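Local coordinates for protein beta2-microglobulin (Anolis carolinensis, PDB 7CPO) that serves as the light chain of the lizard MHC class I molecule, binding non-covalently to the heavy chain and probably stabilising its peptide-presenting fold, at residues E20-C25 with L65-V70; P33-T38 with C80-I85; Y26-H31 with S55-W60. All coordinates share one frame; numbering follows the deposited sequence.

Contact 1 (E20-C25 with L65-V70)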
# COMPACT_ATOMS: atom_id res chain seq x y z
N GLU B 20 19.19 -6.02 -17.86
CA GLU B 20 19.01 -5.51 -16.51
C GLU B 20 17.54 -5.52 -16.10
O GLU B 20 16.63 -5.28 -16.90
CB GLU B 20 19.59 -4.12 -16.34
CG GLU B 20 19.76 -3.81 -14.86
CD GLU B 20 20.26 -2.42 -14.55
OE1 GLU B 20 20.70 -2.20 -13.40
OE2 GLU B 20 20.24 -1.57 -15.47
N ASN B 21 17.33 -5.81 -14.82
CA ASN B 21 16.02 -6.07 -14.26
C ASN B 21 15.95 -5.40 -12.88
O ASN B 21 16.92 -4.84 -12.38
CB ASN B 21 15.80 -7.58 -14.16
CG ASN B 21 14.34 -7.97 -14.26
OD1 ASN B 21 13.46 -7.31 -13.67
ND2 ASN B 21 14.07 -9.06 -14.97
N THR B 22 14.77 -5.46 -12.27
CA THR B 22 14.62 -5.05 -10.89
C THR B 22 14.03 -6.19 -10.10
O THR B 22 13.00 -6.76 -10.50
CB THR B 22 13.74 -3.81 -10.76
OG1 THR B 22 14.27 -2.78 -11.59
CG2 THR B 22 13.70 -3.32 -9.31
N PHE B 23 14.68 -6.54 -9.01
CA PHE B 23 14.23 -7.59 -8.11
C PHE B 23 13.46 -6.94 -6.97
O PHE B 23 13.96 -5.99 -6.35
CB PHE B 23 15.43 -8.36 -7.57
CG PHE B 23 15.08 -9.46 -6.61
CD1 PHE B 23 14.18 -10.46 -6.97
CD2 PHE B 23 15.68 -9.51 -5.36
CE1 PHE B 23 13.87 -11.48 -6.09
CE2 PHE B 23 15.37 -10.53 -4.47
CZ PHE B 23 14.47 -11.51 -4.84
N HIS B 24 12.26 -7.44 -6.69
CA HIS B 24 11.40 -6.88 -5.65
C HIS B 24 11.08 -7.93 -4.60
O HIS B 24 10.88 -9.10 -4.92
CB HIS B 24 10.06 -6.37 -6.20
CG HIS B 24 10.18 -5.44 -7.36
ND1 HIS B 24 10.46 -5.87 -8.64
CD2 HIS B 24 10.00 -4.10 -7.45
CE1 HIS B 24 10.47 -4.84 -9.46
NE2 HIS B 24 10.20 -3.75 -8.77
N CYS B 25 10.97 -7.49 -3.35
CA CYS B 25 10.36 -8.27 -2.29
C CYS B 25 9.30 -7.41 -1.60
O CYS B 25 9.57 -6.28 -1.18
CB CYS B 25 11.41 -8.77 -1.29
SG CYS B 25 10.68 -9.74 0.07
N LEU B 65 7.74 -2.34 0.43
CA LEU B 65 8.37 -2.81 -0.78
C LEU B 65 9.87 -2.57 -0.70
O LEU B 65 10.32 -1.52 -0.23
CB LEU B 65 7.79 -2.11 -2.01
CG LEU B 65 8.45 -2.50 -3.34
CD1 LEU B 65 8.12 -3.95 -3.75
CD2 LEU B 65 8.04 -1.51 -4.40
N VAL B 66 10.65 -3.56 -1.13
CA VAL B 66 12.11 -3.55 -1.07
C VAL B 66 12.62 -4.03 -2.41
O VAL B 66 12.16 -5.06 -2.92
CB VAL B 66 12.64 -4.44 0.07
CG1 VAL B 66 14.15 -4.34 0.15
CG2 VAL B 66 12.00 -4.03 1.41
N TYR B 67 13.55 -3.30 -3.01
CA TYR B 67 13.95 -3.66 -4.36
C TYR B 67 15.37 -3.18 -4.65
O TYR B 67 15.93 -2.36 -3.91
CB TYR B 67 12.96 -3.13 -5.40
CG TYR B 67 12.82 -1.63 -5.41
CD1 TYR B 67 13.58 -0.85 -6.27
CD2 TYR B 67 11.94 -0.99 -4.56
CE1 TYR B 67 13.47 0.54 -6.28
CE2 TYR B 67 11.81 0.41 -4.56
CZ TYR B 67 12.58 1.16 -5.42
OH TYR B 67 12.45 2.53 -5.42
N ALA B 68 15.93 -3.71 -5.73
CA ALA B 68 17.30 -3.42 -6.15
C ALA B 68 17.45 -3.78 -7.61
O ALA B 68 16.86 -4.75 -8.08
CB ALA B 68 18.32 -4.18 -5.31
N LYS B 69 18.22 -2.97 -8.33
CA LYS B 69 18.55 -3.29 -9.70
C LYS B 69 19.54 -4.45 -9.72
O LYS B 69 20.34 -4.64 -8.79
CB LYS B 69 19.13 -2.07 -10.42
CG LYS B 69 18.08 -1.04 -10.87
CD LYS B 69 18.63 -0.09 -11.94
CE LYS B 69 19.82 0.74 -11.43
NZ LYS B 69 19.51 2.19 -11.22
N VAL B 70 19.47 -5.26 -10.77
CA VAL B 70 20.29 -6.46 -10.88
C VAL B 70 20.31 -6.90 -12.33
O VAL B 70 19.42 -6.54 -13.11
CB VAL B 70 19.76 -7.58 -9.94
CG1 VAL B 70 18.57 -8.28 -10.57
CG2 VAL B 70 20.88 -8.56 -9.65
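Segments 20-25 and 65-70 run side by side as antiparallel strands of an immunoglobulin C1-set domain. They are the two inner strands, commonly named B and E, of one of its four-stranded sheets. Six backbone hydrogen bonds join them. N21 pairs with V70, F23 with A68 and C25 with V66, and each pair exchanges two bonds. N21 N meets V70 O at 2.8 Å, nearly along the carbonyl axis. The straightest bond is C25 N to V66 O, 2.7 Å long with 171° at the hydrogen. Between these rungs lie the non-hydrogen-bonded pairs T22 with K69 and H24 with Y67. There the CA of Y67 comes within 3.1 Å of F23 O, a CA-H...O contact.

T22, H24, Y67 and K69 share one face. Y67 has CG in the crowded position between N and carbonyl carbon (chi1 61°). Its ring lies beside T22, and T22 CG2 touches Y67 CD1 at 3.9 Å. On the H24 side, the CD2 corner of the imidazole rests on Y67 CB at 3.7 Å. The tip L65 CD1 reaches the edge of the H24 ring. At the N21-V70 end E20 crosses K69 obliquely, and E20 OE1 lies 3.3 Å from the aliphatic K69 CD, not against the ammonium. The opposite face carries C25, F23, V66, A68 and V70. It looks into the sandwich, where V66 and A68 touch L39.

The next shell fixes these groups. H24 NE2 is hydrogen-bonded to S239 N of the MHC class I antigen chain, so this sheet face forms part of the heavy-chain interface. The H24 ring also lies almost parallel to that of Y10. At the start of the strand, N21 ND2 bonds to H13 O.

Contact 2 (P33-T38 with C80-I85)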
# COMPACT_ATOMS: atom_id res chain seq x y z
N PRO B 33 4.31 -2.82 12.68
CA PRO B 33 5.00 -2.48 11.42
C PRO B 33 6.49 -2.79 11.39
O PRO B 33 7.07 -2.80 10.30
CB PRO B 33 4.76 -0.97 11.29
CG PRO B 33 4.60 -0.51 12.71
CD PRO B 33 3.85 -1.60 13.39
N LYS B 34 7.12 -3.02 12.53
CA LYS B 34 8.53 -3.37 12.53
C LYS B 34 8.76 -4.66 11.75
O LYS B 34 8.21 -5.71 12.09
CB LYS B 34 9.03 -3.51 13.97
CG LYS B 34 10.39 -4.17 14.08
CD LYS B 34 11.07 -3.86 15.42
CE LYS B 34 10.20 -4.16 16.64
NZ LYS B 34 11.06 -4.16 17.87
N ILE B 35 9.56 -4.57 10.69
CA ILE B 35 9.83 -5.71 9.84
C ILE B 35 11.17 -5.48 9.16
O ILE B 35 11.52 -4.35 8.82
CB ILE B 35 8.69 -5.94 8.82
CG1 ILE B 35 8.72 -7.36 8.25
CG2 ILE B 35 8.75 -4.90 7.70
CD1 ILE B 35 7.51 -7.71 7.35
N ASN B 36 11.93 -6.55 8.99
CA ASN B 36 13.21 -6.47 8.31
C ASN B 36 13.19 -7.37 7.09
O ASN B 36 12.87 -8.56 7.19
CB ASN B 36 14.36 -6.82 9.24
CG ASN B 36 15.71 -6.58 8.59
OD1 ASN B 36 16.12 -5.43 8.41
ND2 ASN B 36 16.39 -7.66 8.21
N ILE B 37 13.52 -6.79 5.93
CA ILE B 37 13.41 -7.44 4.64
C ILE B 37 14.75 -7.27 3.94
O ILE B 37 15.17 -6.14 3.68
CB ILE B 37 12.28 -6.84 3.80
CG1 ILE B 37 10.94 -7.10 4.48
CG2 ILE B 37 12.31 -7.42 2.40
CD1 ILE B 37 9.91 -6.06 4.22
N THR B 38 15.42 -8.38 3.65
CA THR B 38 16.76 -8.37 3.08
C THR B 38 16.74 -9.12 1.75
O THR B 38 16.34 -10.28 1.70
CB THR B 38 17.77 -9.01 4.04
OG1 THR B 38 17.81 -8.27 5.26
CG2 THR B 38 19.15 -9.00 3.42
N CYS B 80 14.62 -13.59 -0.69
CA CYS B 80 14.25 -12.51 0.20
C CYS B 80 14.11 -13.08 1.61
O CYS B 80 13.41 -14.07 1.81
CB CYS B 80 12.95 -11.83 -0.26
SG CYS B 80 12.24 -10.71 0.96
N LYS B 81 14.77 -12.46 2.57
CA LYS B 81 14.72 -12.89 3.96
C LYS B 81 13.86 -11.90 4.74
O LYS B 81 14.21 -10.72 4.85
CB LYS B 81 16.13 -12.97 4.54
CG LYS B 81 16.23 -13.46 5.97
CD LYS B 81 17.67 -13.32 6.46
CE LYS B 81 17.76 -13.26 7.98
NZ LYS B 81 19.18 -13.11 8.44
N VAL B 82 12.75 -12.39 5.28
CA VAL B 82 11.80 -11.59 6.05
C VAL B 82 11.87 -12.00 7.51
O VAL B 82 11.70 -13.18 7.84
CB VAL B 82 10.37 -11.76 5.51
CG1 VAL B 82 9.37 -10.99 6.39
CG2 VAL B 82 10.28 -11.34 4.05
N GLU B 83 12.10 -11.03 8.39
CA GLU B 83 12.06 -11.24 9.83
C GLU B 83 10.94 -10.39 10.44
O GLU B 83 10.81 -9.21 10.10
CB GLU B 83 13.39 -10.87 10.48
CG GLU B 83 14.57 -11.47 9.78
CD GLU B 83 15.85 -10.77 10.16
OE1 GLU B 83 16.44 -10.07 9.30
OE2 GLU B 83 16.24 -10.89 11.33
N HIS B 84 10.16 -10.99 11.33
CA HIS B 84 9.01 -10.30 11.92
C HIS B 84 8.64 -10.98 13.23
O HIS B 84 8.87 -12.17 13.42
CB HIS B 84 7.81 -10.30 10.97
CG HIS B 84 6.66 -9.47 11.46
ND1 HIS B 84 5.44 -10.03 11.81
CD2 HIS B 84 6.53 -8.14 11.65
CE1 HIS B 84 4.62 -9.07 12.20
NE2 HIS B 84 5.26 -7.91 12.11
N ILE B 85 8.00 -10.20 14.11
CA ILE B 85 7.64 -10.66 15.46
C ILE B 85 6.80 -11.93 15.43
O ILE B 85 6.83 -12.73 16.37
CB ILE B 85 6.91 -9.54 16.21
CG1 ILE B 85 6.68 -9.91 17.67
CG2 ILE B 85 5.60 -9.23 15.54
CD1 ILE B 85 7.73 -9.35 18.58
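Four backbone hydrogen bonds join segments 33-38 and 80-85. N36 and E83 exchange two of them, as do T38 and K81, all four within the carbonyl planes. N36 N to E83 O is 3.1 Å and close to straight (175°). K81 N to T38 O is the shortest of the four at 2.8 Å. I37 and V82 form the non-hydrogen-bonded pair between them.

One side-chain hydrogen bond runs along the outer face. N36 and E83 lie side by side and point the same way, and N36 ND2 gives a 2.6 Å bond to E83 OE1. The bond is short but bent. The amide and carboxylate planes are nearly perpendicular (89°), and the donor meets OE1 from above the carboxylate plane. N36 ND2 also makes a weak bond to T38 OG1.

The strands are C and F of the immunoglobulin C1-set domain, central in the second sheet of the sandwich. Their inner face is apolar. I37 CG2, anti to the backbone N, packs 3.6 Å from C80 SG, whose disulfide partner is C25 in the facing sheet. The I35 and V82 side chains cross obliquely, with I35 CD1 3.9 Å from V82 CG1.

The H84 ring meets K34 O at its edge, with H84 CD2 3.0 Å from that oxygen. Its nitrogens are held by other residues: ND1 bonds to T86 OG1 and NE2 to P32 O.

Contact 3 (Y26-H31 with S55-W60)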
# COMPACT_ATOMS: atom_id res chain seq x y z
N TYR B 26 8.09 -7.94 -1.49
CA TYR B 26 6.93 -7.18 -1.06
C TYR B 26 6.21 -7.92 0.06
O TYR B 26 5.90 -9.11 -0.08
CB TYR B 26 5.98 -6.92 -2.23
CG TYR B 26 4.74 -6.16 -1.86
CD1 TYR B 26 4.81 -4.83 -1.45
CD2 TYR B 26 3.50 -6.76 -1.92
CE1 TYR B 26 3.66 -4.13 -1.11
CE2 TYR B 26 2.35 -6.08 -1.58
CZ TYR B 26 2.44 -4.76 -1.17
OH TYR B 26 1.30 -4.08 -0.83
N ALA B 27 5.96 -7.22 1.16
CA ALA B 27 5.30 -7.77 2.32
C ALA B 27 4.08 -6.94 2.63
O ALA B 27 4.10 -5.71 2.51
CB ALA B 27 6.23 -7.79 3.54
N GLU B 28 3.00 -7.60 3.03
CA GLU B 28 1.76 -6.91 3.32
C GLU B 28 1.00 -7.72 4.36
O GLU B 28 1.37 -8.85 4.68
CB GLU B 28 0.94 -6.68 2.04
CG GLU B 28 0.30 -7.92 1.42
CD GLU B 28 -0.76 -7.55 0.39
OE1 GLU B 28 -0.78 -6.38 -0.04
OE2 GLU B 28 -1.57 -8.41 -0.00
N SER B 29 -0.04 -7.11 4.91
CA SER B 29 -0.99 -7.75 5.80
C SER B 29 -0.40 -8.09 7.17
O SER B 29 -0.94 -8.94 7.87
CB SER B 29 -1.58 -9.01 5.14
OG SER B 29 -2.16 -8.67 3.89
N PHE B 30 0.66 -7.42 7.60
CA PHE B 30 1.31 -7.74 8.87
C PHE B 30 1.10 -6.62 9.89
O PHE B 30 0.71 -5.49 9.56
CB PHE B 30 2.81 -8.01 8.69
CG PHE B 30 3.58 -6.86 8.06
CD1 PHE B 30 4.21 -5.92 8.86
CD2 PHE B 30 3.66 -6.74 6.68
CE1 PHE B 30 4.92 -4.86 8.28
CE2 PHE B 30 4.35 -5.68 6.10
CZ PHE B 30 4.99 -4.75 6.90
N HIS B 31 1.38 -6.96 11.14
CA HIS B 31 1.25 -6.04 12.26
C HIS B 31 2.00 -6.62 13.45
O HIS B 31 1.95 -7.84 13.66
CB HIS B 31 -0.22 -5.84 12.60
CG HIS B 31 -0.48 -4.56 13.33
ND1 HIS B 31 -0.12 -4.37 14.65
CD2 HIS B 31 -1.05 -3.40 12.92
CE1 HIS B 31 -0.45 -3.15 15.02
NE2 HIS B 31 -1.01 -2.54 13.99
N SER B 55 3.24 2.35 4.49
CA SER B 55 1.82 2.65 4.42
C SER B 55 1.02 1.44 4.90
O SER B 55 1.59 0.38 5.22
CB SER B 55 1.41 3.03 3.00
OG SER B 55 1.47 1.90 2.15
N PHE B 56 -0.30 1.61 4.98
CA PHE B 56 -1.18 0.53 5.43
C PHE B 56 -2.48 0.60 4.65
O PHE B 56 -2.74 1.55 3.91
CB PHE B 56 -1.44 0.58 6.94
CG PHE B 56 -1.86 1.94 7.48
CD1 PHE B 56 -3.19 2.29 7.57
CD2 PHE B 56 -0.91 2.85 7.92
CE1 PHE B 56 -3.58 3.52 8.09
CE2 PHE B 56 -1.29 4.09 8.43
CZ PHE B 56 -2.63 4.42 8.52
N LYS B 57 -3.30 -0.44 4.82
CA LYS B 57 -4.59 -0.57 4.17
C LYS B 57 -5.69 -0.18 5.13
O LYS B 57 -5.47 0.09 6.31
CB LYS B 57 -4.82 -2.01 3.69
CG LYS B 57 -3.78 -2.58 2.73
CD LYS B 57 -4.14 -4.02 2.34
CE LYS B 57 -2.89 -4.81 2.00
NZ LYS B 57 -2.26 -4.34 0.74
N LYS B 58 -6.92 -0.22 4.60
CA LYS B 58 -8.10 0.15 5.37
C LYS B 58 -8.35 -0.82 6.52
O LYS B 58 -9.14 -0.50 7.41
CB LYS B 58 -9.34 0.21 4.47
CG LYS B 58 -9.75 -1.14 3.90
CD LYS B 58 -10.60 -1.02 2.63
CE LYS B 58 -12.09 -1.28 2.91
NZ LYS B 58 -12.83 -1.55 1.63
N ASP B 59 -7.70 -1.99 6.51
CA ASP B 59 -7.78 -2.93 7.62
C ASP B 59 -6.64 -2.73 8.62
O ASP B 59 -6.50 -3.53 9.56
CB ASP B 59 -7.80 -4.38 7.11
CG ASP B 59 -6.46 -4.85 6.55
OD1 ASP B 59 -5.48 -4.06 6.50
OD2 ASP B 59 -6.39 -6.03 6.12
N TRP B 60 -5.82 -1.70 8.41
CA TRP B 60 -4.76 -1.18 9.27
C TRP B 60 -3.45 -1.95 9.10
O TRP B 60 -2.44 -1.53 9.68
CB TRP B 60 -5.15 -1.17 10.76
CG TRP B 60 -6.42 -0.41 11.05
CD1 TRP B 60 -7.64 -0.93 11.39
CD2 TRP B 60 -6.59 1.02 11.02
NE1 TRP B 60 -8.56 0.08 11.58
CE2 TRP B 60 -7.94 1.29 11.37
CE3 TRP B 60 -5.74 2.10 10.77
CZ2 TRP B 60 -8.45 2.59 11.45
CZ3 TRP B 60 -6.25 3.40 10.85
CH2 TRP B 60 -7.60 3.63 11.19
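The side chains of E28 and K57 cross at about a right angle. E28 has CG in the crowded position between N and carbonyl carbon (chi1 71°), and its chain then runs extended. K57 comes across from the other segment. Its chain is stretched as far as CE and bends only at the last torsion (chi4 -69°). The bend brings K57 NZ to 2.6 Å from E28 OE1, in a hydrogen-bonded salt bridge. The ammonium approaches from well above the carboxylate plane, 50° out of it. E28 OE2 stands back, 4.2 Å from K57 NZ, so a single oxygen makes the bond. Y26 points at K57 tip to tip, with its OH 3.9 Å from K57 NZ. K57 NZ has a second salt bridge to E63 OE2. Two carboxylates thus share one ammonium, which probably helps to keep it charged.

The other meeting is looser. The H31 ring turns its edge to the turn, and H31 CD2 lies 4.0 Å from W60 O in the ring plane. That carbonyl accepts a hydrogen bond from Q98 NE2 of the MHC class I antigen chain. The H31 ring meets F62 as well.

A type I beta turn from K57 to W60 sets the geometry of the second segment, closed by W60 N to K57 O at 2.8 Å. K58 O sits over one face of the W60 indole, toward the rim. W60 also serves the heavy chain: NE1 bonds to D123 OD1, and the side chain packs on A118 of that subunit. F56 meets F10 of the antigen chain edge-to-face. Residues 57-60 belong to the D-E loop of beta2-microglobulin, the loop whose tryptophan docks under the peptide-binding platform of MHC class I molecules.

The three contacts belong to one immunoglobulin domain. Contacts 1 and 2 lie in facing sheets, their centres about 16 Å apart. The C25-C80 disulfide and packing of V66 on I37 pin them together across the sandwich. Contact 3 reaches the same sheet as contact 1 and continues its strand 21-30, with centres about 20 Å apart. It is nested in the chain loop closed by contact 1. Contact 2 alternates with both along the sequence. Contacts 2 and 3 are closest, about 13 Å between centres, and join where I35 and H84 pack on F30. All three have residues that touch the MHC class I antigen chain.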